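Local coordinates for glutathione peroxidase (Schistosoma mansoni, PDB 2V1M), which reduces hydrogen peroxide to water at the expense of two glutathiones, which it joins as glutathione disulfide, at residues Cys34-Val39 and Phe137-Gln142; Asp47-Gln52 and Thr153-Ile158; Thr58-Lys63 and Asp161-Leu166; Leu65-Phe70 and Val96-Phe101. One frame throughout, in Å; residues are numbered along the deposited sequence. Where two conformers were deposited one is given.

Contact 1. Residues Cys34-Val39 and Phe137-Gln142; sequences CLIVNV and FLVDRQ
Cys34-Ile36 and Phe137-Val139 run antiparallel as adjacent strands, their axes 4.8 Å apart at closest approach and 156° between their directions. Cys34 with Val139 and Ile36 with Phe137 are hydrogen-bonded pairs; Leu35 with Leu138, between them, is a non-hydrogen-bonded pair. Each hydrogen-bonded pair carries two bonds, and the straightest, from Ile36 N to Phe137 O at 2.8 Å, reaches 173° at the hydrogen. Phe137 O also receives the CA-H of Leu35, at 3.4 Å from CA, so one carbonyl is gripped from two residues of the opposing strand.

Cys34, Ile36, Phe137 and Val139 share one face of the sheet. There the tip of Ile36, CD1, lies 3.9 Å from Val139 CG2, the branch beside the backbone N, while Cys34 CB faces Val139 CB at 4.1 Å. On the other face the two leucines lean back over the opposing backbone: CG of Leu35 stands anti to the backbone N (chi1 -173°), beside the carbonyl carbon, and from there CD1 comes to 3.6 Å from Phe137 O; Leu138 CD1 reaches Cys34 O at 3.7 Å.

The pairing sits in the mixed sheet of the thioredoxin fold, with strand 33-39 also bonded in parallel to strand 65-71. Helix 113-121 covers Ile36 and Phe137 through Leu118, and helix 159-167 covers the other face at Leu138.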
# COMPACT_ATOMS: atom_id res chain seq x y z
N CYS A 34 8.96 1.91 1.62
CA CYS A 34 7.52 1.92 1.66
C CYS A 34 6.95 0.59 1.22
O CYS A 34 7.44 -0.03 0.25
CB CYS A 34 6.92 3.03 0.77
SG CYS A 34 7.42 4.70 1.24
N LEU A 35 5.89 0.17 1.91
CA LEU A 35 5.12 -0.99 1.51
C LEU A 35 3.72 -0.49 1.17
O LEU A 35 3.04 0.06 2.04
CB LEU A 35 5.06 -2.04 2.64
CG LEU A 35 4.40 -3.36 2.20
CD1 LEU A 35 5.25 -4.11 1.14
CD2 LEU A 35 4.14 -4.22 3.43
N ILE A 36 3.35 -0.58 -0.12
CA ILE A 36 2.12 0.01 -0.62
C ILE A 36 1.12 -1.10 -0.88
O ILE A 36 1.41 -2.04 -1.69
CB ILE A 36 2.40 0.87 -1.89
CG1 ILE A 36 3.45 1.94 -1.56
CG2 ILE A 36 1.07 1.45 -2.37
CD1 ILE A 36 3.80 2.87 -2.72
N VAL A 37 -0.03 -1.01 -0.22
CA VAL A 37 -0.99 -2.12 -0.20
C VAL A 37 -2.35 -1.59 -0.60
O VAL A 37 -2.80 -0.58 -0.06
CB VAL A 37 -1.07 -2.72 1.25
CG1 VAL A 37 -1.96 -3.98 1.25
CG2 VAL A 37 0.30 -3.01 1.78
N ASN A 38 -3.03 -2.24 -1.56
CA ASN A 38 -4.43 -1.91 -1.83
C ASN A 38 -5.29 -2.76 -0.90
O ASN A 38 -5.03 -3.95 -0.75
CB ASN A 38 -4.79 -2.11 -3.31
CG ASN A 38 -4.61 -3.56 -3.79
OD1 ASN A 38 -3.48 -4.09 -3.80
ND2 ASN A 38 -5.70 -4.19 -4.24
N VAL A 39 -6.28 -2.12 -0.25
CA VAL A 39 -6.99 -2.76 0.84
C VAL A 39 -8.48 -2.77 0.58
O VAL A 39 -9.02 -2.09 -0.31
CB VAL A 39 -6.64 -2.08 2.20
CG1 VAL A 39 -5.16 -2.21 2.50
CG2 VAL A 39 -7.08 -0.60 2.21
N PHE A 137 3.34 -3.71 -3.01
CA PHE A 137 4.56 -3.25 -3.71
C PHE A 137 5.55 -2.75 -2.69
O PHE A 137 5.18 -1.99 -1.76
CB PHE A 137 4.27 -2.13 -4.71
CG PHE A 137 3.52 -2.57 -5.92
CD1 PHE A 137 4.18 -2.87 -7.11
CD2 PHE A 137 2.12 -2.70 -5.90
CE1 PHE A 137 3.48 -3.25 -8.25
CE2 PHE A 137 1.42 -3.07 -7.02
CZ PHE A 137 2.10 -3.37 -8.20
N LEU A 138 6.81 -3.16 -2.84
CA LEU A 138 7.89 -2.75 -1.96
C LEU A 138 8.75 -1.73 -2.73
O LEU A 138 9.22 -1.99 -3.85
CB LEU A 138 8.72 -3.96 -1.56
CG LEU A 138 9.92 -3.70 -0.66
CD1 LEU A 138 9.49 -3.04 0.67
CD2 LEU A 138 10.69 -4.98 -0.42
N VAL A 139 8.94 -0.57 -2.08
CA VAL A 139 9.60 0.60 -2.66
C VAL A 139 10.80 0.94 -1.78
O VAL A 139 10.69 1.05 -0.54
CB VAL A 139 8.60 1.76 -2.71
CG1 VAL A 139 9.27 3.05 -3.28
CG2 VAL A 139 7.35 1.41 -3.50
N ASP A 140 11.96 1.11 -2.43
CA ASP A 140 13.18 1.38 -1.69
C ASP A 140 13.27 2.85 -1.21
O ASP A 140 12.36 3.67 -1.43
CB ASP A 140 14.39 0.93 -2.53
CG ASP A 140 14.72 1.86 -3.72
OD1 ASP A 140 14.15 2.97 -3.83
OD2 ASP A 140 15.57 1.40 -4.52
N ARG A 141 14.37 3.14 -0.51
CA ARG A 141 14.58 4.48 0.06
C ARG A 141 14.77 5.59 -0.97
O ARG A 141 14.79 6.76 -0.58
CB ARG A 141 15.77 4.47 0.99
CG ARG A 141 15.56 3.64 2.29
CD ARG A 141 16.76 3.77 3.20
NE ARG A 141 16.75 2.97 4.44
CZ ARG A 141 16.16 3.33 5.58
NH1 ARG A 141 15.40 4.41 5.65
NH2 ARG A 141 16.30 2.59 6.68
N GLN A 142 14.92 5.21 -2.25
CA GLN A 142 14.98 6.16 -3.37
C GLN A 142 13.68 6.19 -4.18
O GLN A 142 13.63 6.75 -5.27
CB GLN A 142 16.20 5.87 -4.28
CG GLN A 142 17.51 6.16 -3.60
CD GLN A 142 17.92 5.12 -2.57
OE1 GLN A 142 17.87 3.92 -2.84
NE2 GLN A 142 18.35 5.59 -1.41

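Contact 2. Residues Asp47-Gln52 and Thr153-Ile158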
# COMPACT_ATOMS: atom_id res chain seq x y z
N ASP A 47 -8.73 -9.39 7.92
CA ASP A 47 -8.17 -9.44 9.28
C ASP A 47 -6.69 -9.77 9.29
O ASP A 47 -5.90 -9.07 9.94
CB ASP A 47 -8.93 -10.48 10.14
CG ASP A 47 -10.34 -10.08 10.50
OD1 ASP A 47 -10.75 -8.89 10.44
OD2 ASP A 47 -11.09 -11.03 10.86
N LYS A 48 -6.29 -10.83 8.59
CA LYS A 48 -4.89 -11.24 8.67
C LYS A 48 -3.96 -10.18 8.09
O LYS A 48 -2.88 -9.92 8.63
CB LYS A 48 -4.65 -12.63 8.09
CG LYS A 48 -4.83 -12.85 6.64
CD LYS A 48 -4.69 -14.36 6.41
CE LYS A 48 -5.03 -14.71 5.00
NZ LYS A 48 -4.91 -16.18 4.77
N ASN A 49 -4.39 -9.57 6.97
CA ASN A 49 -3.52 -8.52 6.38
C ASN A 49 -3.40 -7.32 7.32
O ASN A 49 -2.28 -6.85 7.58
CB ASN A 49 -4.02 -8.08 5.00
CG ASN A 49 -3.54 -9.01 3.93
OD1 ASN A 49 -2.45 -8.82 3.37
ND2 ASN A 49 -4.35 -10.01 3.61
N TYR A 50 -4.53 -6.78 7.80
CA TYR A 50 -4.43 -5.61 8.69
C TYR A 50 -3.68 -5.94 9.98
O TYR A 50 -2.89 -5.13 10.45
CB TYR A 50 -5.83 -5.08 9.01
CG TYR A 50 -6.29 -4.05 7.99
CD1 TYR A 50 -5.86 -2.71 8.04
CD2 TYR A 50 -7.16 -4.43 6.96
CE1 TYR A 50 -6.30 -1.80 7.08
CE2 TYR A 50 -7.59 -3.52 5.98
CZ TYR A 50 -7.15 -2.20 6.04
OH TYR A 50 -7.57 -1.35 5.06
N ARG A 51 -3.92 -7.11 10.58
CA ARG A 51 -3.22 -7.45 11.83
C ARG A 51 -1.72 -7.50 11.58
O ARG A 51 -0.92 -6.94 12.35
CB ARG A 51 -3.70 -8.79 12.39
CG ARG A 51 -5.12 -8.86 12.88
CD ARG A 51 -5.32 -8.33 14.27
NE ARG A 51 -6.72 -8.51 14.64
CZ ARG A 51 -7.44 -7.66 15.34
NH1 ARG A 51 -6.88 -6.55 15.85
NH2 ARG A 51 -8.72 -7.96 15.53
N GLN A 52 -1.30 -8.20 10.53
CA GLN A 52 0.13 -8.33 10.29
C GLN A 52 0.75 -6.97 9.90
O GLN A 52 1.88 -6.69 10.31
CB GLN A 52 0.43 -9.36 9.22
CG GLN A 52 0.10 -10.78 9.69
CD GLN A 52 0.61 -11.86 8.76
OE1 GLN A 52 1.32 -11.61 7.79
NE2 GLN A 52 0.26 -13.10 9.07
N THR A 153 0.12 -13.31 -0.42
CA THR A 153 1.39 -13.21 0.31
C THR A 153 1.15 -12.59 1.68
O THR A 153 0.73 -11.42 1.79
CB THR A 153 2.37 -12.33 -0.48
OG1 THR A 153 2.46 -12.79 -1.83
CG2 THR A 153 3.74 -12.40 0.18
N ALA A 154 1.41 -13.34 2.73
CA ALA A 154 1.29 -12.78 4.06
C ALA A 154 2.24 -11.60 4.22
O ALA A 154 3.40 -11.71 3.86
CB ALA A 154 1.64 -13.85 5.10
N PRO A 155 1.78 -10.48 4.83
CA PRO A 155 2.71 -9.36 5.04
C PRO A 155 3.99 -9.80 5.75
O PRO A 155 5.07 -9.34 5.41
CB PRO A 155 1.88 -8.37 5.86
CG PRO A 155 0.43 -8.59 5.33
CD PRO A 155 0.36 -10.11 5.13
N TYR A 156 3.89 -10.70 6.73
CA TYR A 156 5.08 -11.15 7.44
C TYR A 156 6.13 -11.73 6.52
O TYR A 156 7.33 -11.65 6.82
CB TYR A 156 4.70 -12.18 8.50
CG TYR A 156 4.04 -11.67 9.73
CD1 TYR A 156 4.01 -10.31 10.03
CD2 TYR A 156 3.49 -12.55 10.64
CE1 TYR A 156 3.46 -9.84 11.20
CE2 TYR A 156 2.90 -12.10 11.82
CZ TYR A 156 2.90 -10.73 12.08
OH TYR A 156 2.33 -10.30 13.25
N ASP A 157 5.72 -12.35 5.43
CA ASP A 157 6.68 -12.95 4.50
C ASP A 157 7.45 -11.93 3.68
O ASP A 157 8.39 -12.31 2.96
CB ASP A 157 5.99 -13.96 3.62
CG ASP A 157 5.54 -15.20 4.42
OD1 ASP A 157 6.05 -15.43 5.53
OD2 ASP A 157 4.73 -15.97 3.92
N ILE A 158 7.09 -10.66 3.80
CA ILE A 158 7.79 -9.57 3.12
C ILE A 158 8.87 -8.95 4.03
O ILE A 158 9.70 -8.15 3.58
CB ILE A 158 6.75 -8.51 2.66
CG1 ILE A 158 5.70 -9.18 1.77
CG2 ILE A 158 7.41 -7.34 1.90
CD1 ILE A 158 4.52 -8.29 1.43
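Asn49 and Gln52, one turn apart on helix 46-60, receive Pro155 and Tyr156 from the loop that leads into helix 159-167; in this thioredoxin-fold protein the contact joins helix 46-60 to the loop ahead of helix 159-167, on one side of the central sheet.

Asn49 comes first. Its OD1 lies 3.5 Å from Pro155 CG, the side chain crossing the proline at about a right angle. The polar work of that oxygen is done elsewhere: it accepts a hydrogen bond from Lys136 NZ, which also bonds to Thr153 O, while Asn49 ND2 is held by Ala45 O.

Gln52, a turn further on, carries most of the contact. Its CB touches Pro155 CB at 3.8 Å, and the chain then runs extended beyond CG, with CD anti to CA, across the face of the Tyr156 ring. CG sits over the ring centre, 3.6 Å from the centroid and 8° off the normal, a CH-pi contact. Further out the amide lies almost flat on the ring, the planes 7° apart, with NE2 3.6 Å from Tyr156 CD2.

The amide oxygen goes to the start of the same residue: Tyr156 N donates to Gln52 OE1 over 2.9 Å, nearly straight at 168° and tilted from the carbonyl plane, while Pro155 CD presses on that oxygen at 3.2 Å.

Contact 3. Residues Thr58-Lys63 and Asp161-Leu166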
# COMPACT_ATOMS: atom_id res chain seq x y z
N THR A 58 4.50 -1.51 13.78
CA THR A 58 4.98 -1.30 15.14
C THR A 58 6.45 -1.76 15.30
O THR A 58 7.24 -1.13 16.01
CB THR A 58 4.01 -1.94 16.12
OG1 THR A 58 2.74 -1.25 16.01
CG2 THR A 58 4.50 -1.82 17.55
N ARG A 59 6.81 -2.86 14.62
CA ARG A 59 8.18 -3.36 14.70
C ARG A 59 9.18 -2.45 13.96
O ARG A 59 10.33 -2.30 14.40
CB ARG A 59 8.26 -4.81 14.17
CG ARG A 59 9.63 -5.44 14.29
CD ARG A 59 9.66 -6.85 13.75
NE ARG A 59 9.29 -7.80 14.79
CZ ARG A 59 9.38 -9.12 14.67
NH1 ARG A 59 9.02 -9.89 15.68
NH2 ARG A 59 9.82 -9.66 13.54
N LEU A 60 8.75 -1.89 12.82
CA LEU A 60 9.71 -1.34 11.85
C LEU A 60 9.57 0.14 11.54
O LEU A 60 10.47 0.67 10.86
CB LEU A 60 9.65 -2.17 10.57
CG LEU A 60 10.09 -3.64 10.76
CD1 LEU A 60 9.86 -4.42 9.48
CD2 LEU A 60 11.54 -3.78 11.24
N VAL A 61 8.52 0.83 12.00
CA VAL A 61 8.40 2.24 11.67
C VAL A 61 9.63 3.05 12.14
O VAL A 61 10.11 3.93 11.43
CB VAL A 61 7.09 2.83 12.23
CG1 VAL A 61 7.03 2.77 13.76
CG2 VAL A 61 6.85 4.27 11.69
N GLY A 62 10.14 2.71 13.32
CA GLY A 62 11.29 3.42 13.86
C GLY A 62 12.57 3.19 13.07
O GLY A 62 13.53 3.95 13.25
N LYS A 63 12.62 2.13 12.27
CA LYS A 63 13.76 1.79 11.45
C LYS A 63 13.65 2.34 10.03
O LYS A 63 14.60 2.22 9.26
CB LYS A 63 13.91 0.27 11.40
CG LYS A 63 14.21 -0.38 12.74
CD LYS A 63 14.40 -1.90 12.59
CE LYS A 63 14.11 -2.66 13.87
NZ LYS A 63 14.81 -2.06 15.03
N ASP A 161 12.68 -9.05 3.03
CA ASP A 161 12.99 -8.14 1.94
C ASP A 161 12.99 -6.68 2.43
O ASP A 161 13.84 -5.89 2.02
CB ASP A 161 11.99 -8.30 0.79
CG ASP A 161 12.12 -9.66 0.07
OD1 ASP A 161 13.18 -10.31 0.17
OD2 ASP A 161 11.15 -10.03 -0.66
N ILE A 162 12.05 -6.33 3.30
CA ILE A 162 12.06 -5.01 3.90
C ILE A 162 13.38 -4.76 4.65
O ILE A 162 13.96 -3.69 4.51
CB ILE A 162 10.84 -4.84 4.83
CG1 ILE A 162 9.56 -4.68 3.96
CG2 ILE A 162 11.02 -3.60 5.76
CD1 ILE A 162 8.27 -4.91 4.76
N MET A 163 13.82 -5.72 5.46
CA MET A 163 15.07 -5.52 6.22
C MET A 163 16.23 -5.26 5.30
O MET A 163 17.11 -4.43 5.62
CB MET A 163 15.40 -6.72 7.14
CG MET A 163 14.33 -7.02 8.20
SD MET A 163 13.70 -5.63 9.09
CE MET A 163 15.07 -5.25 10.17
N GLU A 164 16.30 -5.96 4.16
CA GLU A 164 17.41 -5.70 3.24
C GLU A 164 17.38 -4.25 2.79
O GLU A 164 18.41 -3.54 2.82
CB GLU A 164 17.40 -6.69 2.06
CG GLU A 164 17.68 -8.16 2.49
CD GLU A 164 17.48 -9.21 1.40
OE1 GLU A 164 16.41 -9.29 0.76
OE2 GLU A 164 18.41 -10.01 1.20
N LEU A 165 16.20 -3.78 2.40
CA LEU A 165 16.14 -2.40 1.89
C LEU A 165 16.33 -1.36 3.00
O LEU A 165 16.86 -0.26 2.75
CB LEU A 165 14.84 -2.16 1.14
CG LEU A 165 14.60 -3.04 -0.09
CD1 LEU A 165 13.32 -2.57 -0.79
CD2 LEU A 165 15.79 -2.97 -1.05
N LEU A 166 15.91 -1.66 4.23
CA LEU A 166 16.14 -0.72 5.36
C LEU A 166 17.60 -0.58 5.67
O LEU A 166 18.04 0.49 6.10
CB LEU A 166 15.42 -1.21 6.64
CG LEU A 166 13.89 -1.11 6.63
CD1 LEU A 166 13.33 -1.78 7.86
CD2 LEU A 166 13.39 0.34 6.60
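Two helices on the same side of the central sheet meet here: the C-terminal end of helix 46-60, with the 3-10 turn 61-63 that follows it, packs against helix 159-167 through Leu60 and Lys63. The join is apolar, made by side chains of Ile162, Met163 and Leu166.

Leu60 reaches in with both methyls. CD2 touches Met163 SD at 3.6 Å, and CD1 lies 4.0 Å from Ile162 CG2. Bends at chi2 (-46°) and chi3 (-74°) fold the methionine chain back, leaving its sulfur against the leucine and CE next to Lys63 CD at 4.2 Å. Lys63 uses only the aliphatic part of its chain here; the ammonium end leads away from the other helix.

Leu166 meets the 3-10 turn with both branches. CD1 lies 4.1 Å from Lys63 CB, while CD2 sits against the backbone, 3.5 Å from Lys63 O. That carbonyl is not left to the methyl alone, since Arg141 NH2 donates to it and to Leu166 O, bridging the two segments from a third. Farther out on the surface Arg59 forms a salt bridge with Glu159.

Leu60 and Ile162 both continue inward onto Leu65 of strand 65-71. Helices packed together on one face of the central sheet through apolar side chains form one of the helical layers of the thioredoxin fold.

Contact 4. Residues Leu65-Phe70 and Val96-Phe101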
# COMPACT_ATOMS: atom_id res chain seq x y z
N LEU A 65 10.46 2.04 7.96
CA LEU A 65 9.38 1.51 7.15
C LEU A 65 8.15 2.41 7.22
O LEU A 65 7.73 2.79 8.34
CB LEU A 65 8.98 0.11 7.61
CG LEU A 65 7.80 -0.50 6.82
CD1 LEU A 65 8.18 -0.78 5.37
CD2 LEU A 65 7.36 -1.79 7.51
N ARG A 66 7.54 2.68 6.07
CA ARG A 66 6.23 3.35 6.00
C ARG A 66 5.29 2.46 5.20
O ARG A 66 5.56 2.09 4.07
CB ARG A 66 6.38 4.74 5.34
CG ARG A 66 7.32 5.67 6.15
CD ARG A 66 6.73 6.04 7.49
NE ARG A 66 7.61 6.97 8.20
CZ ARG A 66 8.63 6.59 8.98
NH1 ARG A 66 8.98 5.30 9.10
NH2 ARG A 66 9.35 7.52 9.61
N ILE A 67 4.16 2.12 5.80
CA ILE A 67 3.13 1.35 5.14
C ILE A 67 2.03 2.30 4.69
O ILE A 67 1.56 3.14 5.50
CB ILE A 67 2.57 0.24 6.09
CG1 ILE A 67 3.71 -0.72 6.47
CG2 ILE A 67 1.38 -0.48 5.45
CD1 ILE A 67 3.32 -1.69 7.59
N LEU A 68 1.64 2.19 3.42
CA LEU A 68 0.63 3.05 2.81
C LEU A 68 -0.50 2.15 2.34
O LEU A 68 -0.26 1.25 1.52
CB LEU A 68 1.19 3.82 1.61
CG LEU A 68 2.23 4.90 1.83
CD1 LEU A 68 3.52 4.42 2.31
CD2 LEU A 68 2.36 5.68 0.53
N ALA A 69 -1.72 2.41 2.80
CA ALA A 69 -2.88 1.56 2.48
C ALA A 69 -3.91 2.36 1.68
O ALA A 69 -4.43 3.38 2.16
CB ALA A 69 -3.51 1.02 3.75
N PHE A 70 -4.19 1.86 0.47
CA PHE A 70 -5.11 2.48 -0.48
C PHE A 70 -6.38 1.64 -0.61
O PHE A 70 -6.35 0.57 -1.23
CB PHE A 70 -4.44 2.63 -1.85
CG PHE A 70 -3.40 3.72 -1.84
CD1 PHE A 70 -3.77 5.04 -2.08
CD2 PHE A 70 -2.07 3.41 -1.55
CE1 PHE A 70 -2.84 6.07 -2.02
CE2 PHE A 70 -1.12 4.44 -1.49
CZ PHE A 70 -1.51 5.77 -1.72
N VAL A 96 -4.93 0.56 13.59
CA VAL A 96 -4.01 0.94 12.54
C VAL A 96 -3.32 2.28 12.87
O VAL A 96 -4.01 3.31 13.08
CB VAL A 96 -4.76 1.09 11.21
CG1 VAL A 96 -3.90 1.77 10.15
CG2 VAL A 96 -5.22 -0.29 10.73
N GLN A 97 -1.99 2.25 12.83
CA GLN A 97 -1.18 3.46 13.04
C GLN A 97 -0.42 3.87 11.80
O GLN A 97 0.18 4.96 11.79
CB GLN A 97 -0.20 3.26 14.19
CG GLN A 97 -0.89 3.14 15.53
CD GLN A 97 0.12 2.83 16.59
OE1 GLN A 97 0.78 1.79 16.55
NE2 GLN A 97 0.33 3.76 17.52
N PHE A 98 -0.40 3.03 10.76
CA PHE A 98 0.23 3.37 9.50
C PHE A 98 -0.71 4.28 8.67
O PHE A 98 -1.79 4.68 9.14
CB PHE A 98 0.68 2.12 8.74
CG PHE A 98 -0.40 1.08 8.53
CD1 PHE A 98 -0.59 0.04 9.46
CD2 PHE A 98 -1.26 1.15 7.42
CE1 PHE A 98 -1.59 -0.91 9.27
CE2 PHE A 98 -2.27 0.21 7.24
CZ PHE A 98 -2.46 -0.81 8.18
N ASP A 99 -0.27 4.68 7.47
CA ASP A 99 -0.95 5.73 6.73
C ASP A 99 -2.06 5.14 5.86
O ASP A 99 -1.83 4.29 5.01
CB ASP A 99 0.07 6.51 5.91
CG ASP A 99 1.00 7.34 6.79
OD1 ASP A 99 0.62 7.67 7.93
OD2 ASP A 99 2.10 7.67 6.31
N MET A 100 -3.27 5.68 6.05
CA MET A 100 -4.47 5.34 5.31
C MET A 100 -4.82 6.43 4.32
O MET A 100 -4.71 7.64 4.62
CB MET A 100 -5.66 5.18 6.28
CG MET A 100 -5.54 4.01 7.28
SD MET A 100 -5.54 2.37 6.53
CE MET A 100 -7.07 2.38 5.60
N PHE A 101 -5.29 6.00 3.15
CA PHE A 101 -5.64 6.91 2.05
C PHE A 101 -7.10 6.83 1.67
O PHE A 101 -7.83 5.93 2.06
CB PHE A 101 -4.68 6.69 0.87
CG PHE A 101 -3.25 7.06 1.25
CD1 PHE A 101 -2.80 8.37 1.06
CD2 PHE A 101 -2.43 6.15 1.93
CE1 PHE A 101 -1.52 8.77 1.48
CE2 PHE A 101 -1.18 6.54 2.37
CZ PHE A 101 -0.73 7.86 2.17
O HOH W 1 3.36 5.19 6.46
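Phe101 lays its ring against Phe70, and its side chain can be followed from Phe70, past Ala69 O, to Leu68. CB is 3.5 Å from Phe70 CE1. Chi1 of -65° puts CG anti to the carbonyl carbon, beside the backbone N, where it lies 3.4 Å from the same CE1, over the face of the Phe70 ring. The two rings form an offset stack with centroids 4.5 Å apart and planes at 16°. Of the next two atoms, CD1 stays near Phe70 CE1 and CZ, while CD2 is 3.4 Å from Ala69 O, which sits at the edge of the Phe101 ring, near its plane. CE2 reaches Leu68 CB at 3.7 Å, and the tip, CZ, ends near Leu68 CD2.

The backbones pair in parallel, Leu68 with Asp99 and Ala69 with Met100. Asp99 N donates to Ile67 O, Ala69 N to Asp99 O and Phe101 N to Ala69 O. A water also donates to Ile67 O and, weakly, to Asp99 OD2, whose firmer partner is the hydroxyl of Tyr29.

On the opposite face of the sheet Ala69 CB touches both Met100 SD, 3.7 Å away, and the edge of the Phe98 ring at CE2. Ile67 CG2 lies over a face of that ring as a CH-pi contact, 4.1 Å from its centroid.

Strands 65-71 and 99-100 belong to a beta-alpha-beta unit connected through helix 83-94. Strand 99-100 is outermost, strand 33-39 flanks 65-71 on its other side, helix 46-60 reaches Phe98 through His57, and Val16 of strand 15-17 touches both stacked rings.

How the contacts relate
Contacts 1 and 4 are the buried pair, both in the central sheet: strand 65-71 bonds in parallel to strand 33-39, with Val37 N donating to Leu68 O, so the two pairings flank one shared junction, antiparallel in contact 1 and parallel in contact 4. Contacts 2 and 3 lie farther out and are only partly buried. Both use helix 46-60, meeting first the loop before helix 159-167 and then that helix itself. Backbone bonds dominate in the sheet; contact 2 relies on a side-chain amide, contact 3 on methyls and a thioether. Tyr50 joins contact 2 to Val39 and Phe98, and Leu138 of contact 1 packs on Leu165 in contact 3.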